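Local structure of stage II sporulation E family protein (Thermanaerovibrio acidaminovorans, 3RNR) at residues T85-F99 and P151-D165. The protein is of unknown function but probably acts as a protein phosphatase of the PP2C family. Numbering follows the deposited sequence.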
loop_
_atom_site.group_PDB
_atom_site.type_symbol
_atom_site.label_atom_id
_atom_site.label_comp_id
_atom_site.label_asym_id
_atom_site.label_seq_id
_atom_site.Cartn_x
_atom_site.Cartn_y
_atom_site.Cartn_z
ATOM N N THR B 85 2.523 18.667 -5.898
ATOM C CA THR B 85 1.139 19.032 -5.567
ATOM C C THR B 85 0.368 17.887 -4.911
ATOM O O THR B 85 0.567 16.723 -5.235
ATOM C CB THR B 85 0.347 19.505 -6.787
ATOM O OG1 THR B 85 0.392 18.492 -7.796
ATOM C CG2 THR B 85 0.932 20.817 -7.340
ATOM N N LEU B 86 -0.505 18.256 -3.979
ATOM C CA LEU B 86 -1.269 17.335 -3.176
ATOM C C LEU B 86 -2.750 17.336 -3.556
ATOM O O LEU B 86 -3.351 18.396 -3.724
ATOM C CB LEU B 86 -1.153 17.757 -1.714
ATOM C CG LEU B 86 -2.074 17.082 -0.697
ATOM C CD1 LEU B 86 -1.706 15.611 -0.547
ATOM C CD2 LEU B 86 -1.977 17.792 0.644
ATOM N N GLU B 87 -3.331 16.144 -3.679
ATOM C CA GLU B 87 -4.787 16.006 -3.762
ATOM C C GLU B 87 -5.256 15.013 -2.700
ATOM O O GLU B 87 -4.477 14.182 -2.241
ATOM C CB GLU B 87 -5.225 15.505 -5.142
ATOM C CG GLU B 87 -4.907 16.484 -6.283
ATOM C CD GLU B 87 -5.646 16.112 -7.546
ATOM O OE1 GLU B 87 -5.390 15.022 -8.109
ATOM O OE2 GLU B 87 -6.520 16.888 -7.944
ATOM N N TRP B 88 -6.530 15.084 -2.323
ATOM C CA TRP B 88 -7.044 14.168 -1.307
ATOM C C TRP B 88 -8.548 13.995 -1.452
ATOM O O TRP B 88 -9.222 14.794 -2.124
ATOM C CB TRP B 88 -6.688 14.649 0.112
ATOM C CG TRP B 88 -7.172 16.054 0.399
ATOM C CD1 TRP B 88 -6.462 17.212 0.245
ATOM C CD2 TRP B 88 -8.470 16.437 0.878
ATOM N NE1 TRP B 88 -7.245 18.294 0.586
ATOM C CE2 TRP B 88 -8.484 17.845 0.967
ATOM C CE3 TRP B 88 -9.632 15.723 1.215
ATOM C CZ2 TRP B 88 -9.606 18.559 1.402
ATOM C CZ3 TRP B 88 -10.753 16.433 1.639
ATOM C CH2 TRP B 88 -10.732 17.838 1.728
ATOM N N ALA B 89 -9.074 12.931 -0.852
ATOM C CA ALA B 89 -10.517 12.725 -0.825
ATOM C C ALA B 89 -10.884 11.863 0.372
ATOM O O ALA B 89 -10.070 11.054 0.836
ATOM C CB ALA B 89 -10.995 12.096 -2.124
ATOM N N SER B 90 -12.100 12.032 0.881
ATOM C CA SER B 90 -12.523 11.207 2.009
ATOM C C SER B 90 -14.028 11.046 2.041
ATOM O O SER B 90 -14.768 11.886 1.524
ATOM C CB SER B 90 -11.990 11.763 3.335
ATOM O OG SER B 90 -12.644 12.955 3.707
ATOM N N VAL B 91 -14.476 9.941 2.619
ATOM C CA VAL B 91 -15.899 9.683 2.748
ATOM C C VAL B 91 -16.148 9.094 4.123
ATOM O O VAL B 91 -15.533 8.080 4.499
ATOM C CB VAL B 91 -16.399 8.697 1.665
ATOM C CG1 VAL B 91 -17.870 8.358 1.884
ATOM C CG2 VAL B 91 -16.199 9.280 0.250
ATOM N N GLY B 92 -17.094 9.662 4.850
ATOM C CA GLY B 92 -17.315 9.231 6.219
ATOM C C GLY B 92 -16.522 10.002 7.256
ATOM O O GLY B 92 -16.442 11.233 7.209
ATOM N N ASP B 93 -16.106 9.301 8.301
ATOM C CA ASP B 93 -15.427 9.928 9.435
ATOM C C ASP B 93 -13.899 9.808 9.438
ATOM O O ASP B 93 -13.271 10.149 10.435
ATOM C CB ASP B 93 -16.013 9.439 10.759
ATOM C CG ASP B 93 -15.805 7.963 10.955
ATOM O OD1 ASP B 93 -15.499 7.298 9.953
ATOM O OD2 ASP B 93 -15.931 7.470 12.094
ATOM N N CYS B 94 -13.307 9.231 8.396
ATOM C CA CYS B 94 -11.847 9.279 8.277
ATOM C C CYS B 94 -11.422 10.714 7.987
ATOM O O CYS B 94 -12.208 11.492 7.458
ATOM C CB CYS B 94 -11.351 8.354 7.180
ATOM S SG CYS B 94 -11.584 6.619 7.547
ATOM N N ARG B 95 -10.191 11.078 8.339
ATOM C CA ARG B 95 -9.801 12.486 8.261
ATOM C C ARG B 95 -8.508 12.696 7.489
ATOM O O ARG B 95 -7.636 11.829 7.470
ATOM C CB ARG B 95 -9.689 13.094 9.669
ATOM C CG ARG B 95 -10.996 13.014 10.462
ATOM C CD ARG B 95 -10.929 13.724 11.809
ATOM N NE ARG B 95 -9.919 13.204 12.739
ATOM C CZ ARG B 95 -10.023 12.066 13.420
ATOM N NH1 ARG B 95 -11.067 11.262 13.244
ATOM N NH2 ARG B 95 -9.065 11.715 14.261
ATOM N N VAL B 96 -8.399 13.861 6.855
ATOM C CA VAL B 96 -7.193 14.245 6.126
ATOM C C VAL B 96 -6.560 15.491 6.749
ATOM O O VAL B 96 -7.238 16.501 6.936
ATOM C CB VAL B 96 -7.503 14.552 4.653
ATOM C CG1 VAL B 96 -6.188 14.803 3.875
ATOM C CG2 VAL B 96 -8.313 13.401 4.023
ATOM N N TYR B 97 -5.265 15.414 7.053
ATOM C CA TYR B 97 -4.499 16.533 7.611
ATOM C C TYR B 97 -3.315 16.911 6.726
ATOM O O TYR B 97 -2.608 16.042 6.221
ATOM C CB TYR B 97 -3.950 16.167 8.997
ATOM C CG TYR B 97 -5.043 15.965 10.016
ATOM C CD1 TYR B 97 -5.472 17.020 10.820
ATOM C CD2 TYR B 97 -5.667 14.736 10.153
ATOM C CE1 TYR B 97 -6.500 16.847 11.754
ATOM C CE2 TYR B 97 -6.692 14.551 11.077
ATOM C CZ TYR B 97 -7.106 15.611 11.869
ATOM O OH TYR B 97 -8.120 15.418 12.782
ATOM N N LEU B 98 -3.086 18.213 6.574
ATOM C CA LEU B 98 -1.871 18.715 5.959
ATOM C C LEU B 98 -0.752 18.761 6.997
ATOM O O LEU B 98 -0.954 19.279 8.097
ATOM C CB LEU B 98 -2.116 20.135 5.440
ATOM C CG LEU B 98 -0.914 20.831 4.805
ATOM C CD1 LEU B 98 -0.552 20.135 3.498
ATOM C CD2 LEU B 98 -1.230 22.321 4.565
ATOM N N PHE B 99 0.432 18.250 6.658
ATOM C CA PHE B 99 1.574 18.443 7.546
ATOM C C PHE B 99 2.462 19.532 6.962
ATOM O O PHE B 99 3.118 19.345 5.933
ATOM C CB PHE B 99 2.379 17.160 7.754
ATOM C CG PHE B 99 3.592 17.352 8.630
ATOM C CD1 PHE B 99 3.450 17.759 9.951
ATOM C CD2 PHE B 99 4.874 17.139 8.133
ATOM C CE1 PHE B 99 4.566 17.951 10.765
ATOM C CE2 PHE B 99 5.995 17.322 8.946
ATOM C CZ PHE B 99 5.839 17.731 10.258
ATOM N N PRO B 151 -5.177 21.545 -6.638
ATOM C CA PRO B 151 -4.117 20.802 -5.948
ATOM C C PRO B 151 -3.251 21.722 -5.081
ATOM O O PRO B 151 -2.952 22.834 -5.487
ATOM C CB PRO B 151 -3.301 20.218 -7.106
ATOM C CG PRO B 151 -4.311 20.082 -8.211
ATOM C CD PRO B 151 -5.167 21.302 -8.090
ATOM N N LEU B 152 -2.863 21.262 -3.895
ATOM C CA LEU B 152 -2.105 22.095 -2.961
ATOM C C LEU B 152 -0.603 21.925 -3.171
ATOM O O LEU B 152 -0.093 20.805 -3.116
ATOM C CB LEU B 152 -2.441 21.713 -1.516
ATOM C CG LEU B 152 -3.857 21.876 -0.952
ATOM C CD1 LEU B 152 -4.906 21.128 -1.767
ATOM C CD2 LEU B 152 -3.891 21.401 0.499
ATOM N N PRO B 153 0.116 23.029 -3.422
ATOM C CA PRO B 153 1.574 22.956 -3.609
ATOM C C PRO B 153 2.302 22.595 -2.317
ATOM O O PRO B 153 2.045 23.204 -1.287
ATOM C CB PRO B 153 1.958 24.393 -4.016
ATOM C CG PRO B 153 0.685 25.055 -4.394
ATOM C CD PRO B 153 -0.398 24.399 -3.592
ATOM N N LEU B 154 3.222 21.642 -2.370
ATOM C CA LEU B 154 3.980 21.285 -1.178
ATOM C C LEU B 154 5.451 21.536 -1.437
ATOM O O LEU B 154 5.881 21.522 -2.578
ATOM C CB LEU B 154 3.790 19.806 -0.816
ATOM C CG LEU B 154 2.405 19.263 -0.441
ATOM C CD1 LEU B 154 2.536 17.805 -0.020
ATOM C CD2 LEU B 154 1.762 20.077 0.662
ATOM N N GLU B 155 6.213 21.701 -0.361
ATOM C CA GLU B 155 7.659 21.840 -0.413
ATOM C C GLU B 155 8.207 20.592 0.244
ATOM O O GLU B 155 7.500 19.923 0.998
ATOM C CB GLU B 155 8.122 23.049 0.400
ATOM C CG GLU B 155 7.527 24.377 -0.027
ATOM C CD GLU B 155 8.180 24.942 -1.273
ATOM O OE1 GLU B 155 9.234 24.417 -1.695
ATOM O OE2 GLU B 155 7.634 25.915 -1.833
ATOM N N ALA B 156 9.447 20.245 -0.068
ATOM C CA ALA B 156 10.054 19.062 0.516
ATOM C C ALA B 156 9.905 19.095 2.039
ATOM O O ALA B 156 10.109 20.137 2.672
ATOM C CB ALA B 156 11.514 18.991 0.134
ATOM N N GLY B 157 9.543 17.952 2.625
ATOM C CA GLY B 157 9.417 17.851 4.069
ATOM C C GLY B 157 7.996 18.086 4.552
ATOM O O GLY B 157 7.650 17.753 5.688
ATOM N N GLU B 158 7.198 18.732 3.710
ATOM C CA GLU B 158 5.753 18.820 3.894
ATOM C C GLU B 158 5.043 17.550 3.429
ATOM O O GLU B 158 5.601 16.761 2.666
ATOM C CB GLU B 158 5.196 20.076 3.237
ATOM C CG GLU B 158 5.752 21.340 3.875
ATOM C CD GLU B 158 5.368 22.596 3.121
ATOM O OE1 GLU B 158 4.774 22.479 2.033
ATOM O OE2 GLU B 158 5.669 23.696 3.616
ATOM N N GLY B 159 3.829 17.320 3.908
ATOM C CA GLY B 159 3.149 16.095 3.542
ATOM C C GLY B 159 1.694 16.040 3.940
ATOM O O GLY B 159 1.064 17.069 4.205
ATOM N N VAL B 160 1.154 14.825 3.948
ATOM C CA VAL B 160 -0.249 14.618 4.254
ATOM C C VAL B 160 -0.393 13.377 5.136
ATOM O O VAL B 160 0.361 12.400 4.996
ATOM C CB VAL B 160 -1.076 14.474 2.952
ATOM C CG1 VAL B 160 -0.540 13.314 2.096
ATOM C CG2 VAL B 160 -2.578 14.301 3.262
ATOM N N LEU B 161 -1.361 13.435 6.046
ATOM C CA LEU B 161 -1.663 12.319 6.932
ATOM C C LEU B 161 -3.149 11.998 6.840
ATOM O O LEU B 161 -3.983 12.902 6.923
ATOM C CB LEU B 161 -1.281 12.672 8.372
ATOM C CG LEU B 161 -1.705 11.681 9.463
ATOM C CD1 LEU B 161 -0.703 10.575 9.537
ATOM C CD2 LEU B 161 -1.818 12.375 10.806
ATOM N N VAL B 162 -3.471 10.724 6.630
ATOM C CA VAL B 162 -4.849 10.267 6.688
ATOM C C VAL B 162 -5.055 9.358 7.915
ATOM O O VAL B 162 -4.166 8.583 8.288
ATOM C CB VAL B 162 -5.309 9.593 5.373
ATOM C CG1 VAL B 162 -5.317 10.615 4.209
ATOM C CG2 VAL B 162 -4.417 8.402 5.020
ATOM N N VAL B 163 -6.233 9.456 8.522
ATOM C CA VAL B 163 -6.497 8.866 9.834
ATOM C C VAL B 163 -7.853 8.182 9.864
ATOM O O VAL B 163 -8.836 8.784 9.435
ATOM C CB VAL B 163 -6.607 9.970 10.898
ATOM C CG1 VAL B 163 -6.685 9.357 12.288
ATOM C CG2 VAL B 163 -5.454 10.921 10.797
ATOM N N SER B 164 -7.901 6.934 10.338
ATOM C CA SER B 164 -9.166 6.272 10.678
ATOM C C SER B 164 -9.124 5.860 12.137
ATOM O O SER B 164 -8.292 5.049 12.545
ATOM C CB SER B 164 -9.345 5.029 9.810
ATOM O OG SER B 164 -10.466 4.273 10.225
ATOM N N ASP B 165 -9.876 6.578 12.950
ATOM C CA ASP B 165 -10.132 6.273 14.356
ATOM C C ASP B 165 -11.501 5.860 14.906
ATOM O O ASP B 165 -11.705 6.024 16.107
ATOM C CB ASP B 165 -9.329 7.174 15.301
ATOM C CG ASP B 165 -9.786 8.577 15.263
ATOM O OD1 ASP B 165 -10.790 8.834 14.565
ATOM O OD2 ASP B 165 -9.157 9.406 15.948
HETATM O O HOH W 1 -12.220 7.890 11.755
#
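Leu86 and Val160 meet between two sheets, the leucine CD1 lying 3.7 Å from the valine CG1, and illustrate how a sandwich core is filled from both sides. With CG1 between the backbone N and the carbonyl carbon (chi1 58°), Val160 sends CG2 to within 3.7 Å of Val96 CG1; the latter also lies over one face of the Trp88 indole. Leu154, in the connection between the sheets, adds CD2 against Leu98 CD1 at 3.7 Å. Beneath this layer, strands 95-99 and 159-164 run antiparallel, their axes at 154°, with hydrogen-bonded pairs Arg95-Val163, Tyr97-Leu161 and Phe99-Gly159. On the reverse face Val163 CG2 packs against Tyr97 CE2. At the polar edge Arg95, bent at chi3, forms a two-nitrogen, end-on salt bridge with Asp165. NH1 meets OD1 on its syn side at 2.8 Å. The planes stand 39° apart, and NH2 reaches OD2 from above the carboxylate; OD2 also accepts from Gln201 N. Arg95 NE donates to Tyr97 OH within the guanidinium plane, so three bonds fix the group's rotation; Pro199 O takes another from NH2. Leu86 and Leu152 pair antiparallel in the other sheet, where strand 85-91 lies between 72-80 and 146-153, while 95-100 lies between 103-106 and 159-164, giving the two-sheet PP2C core.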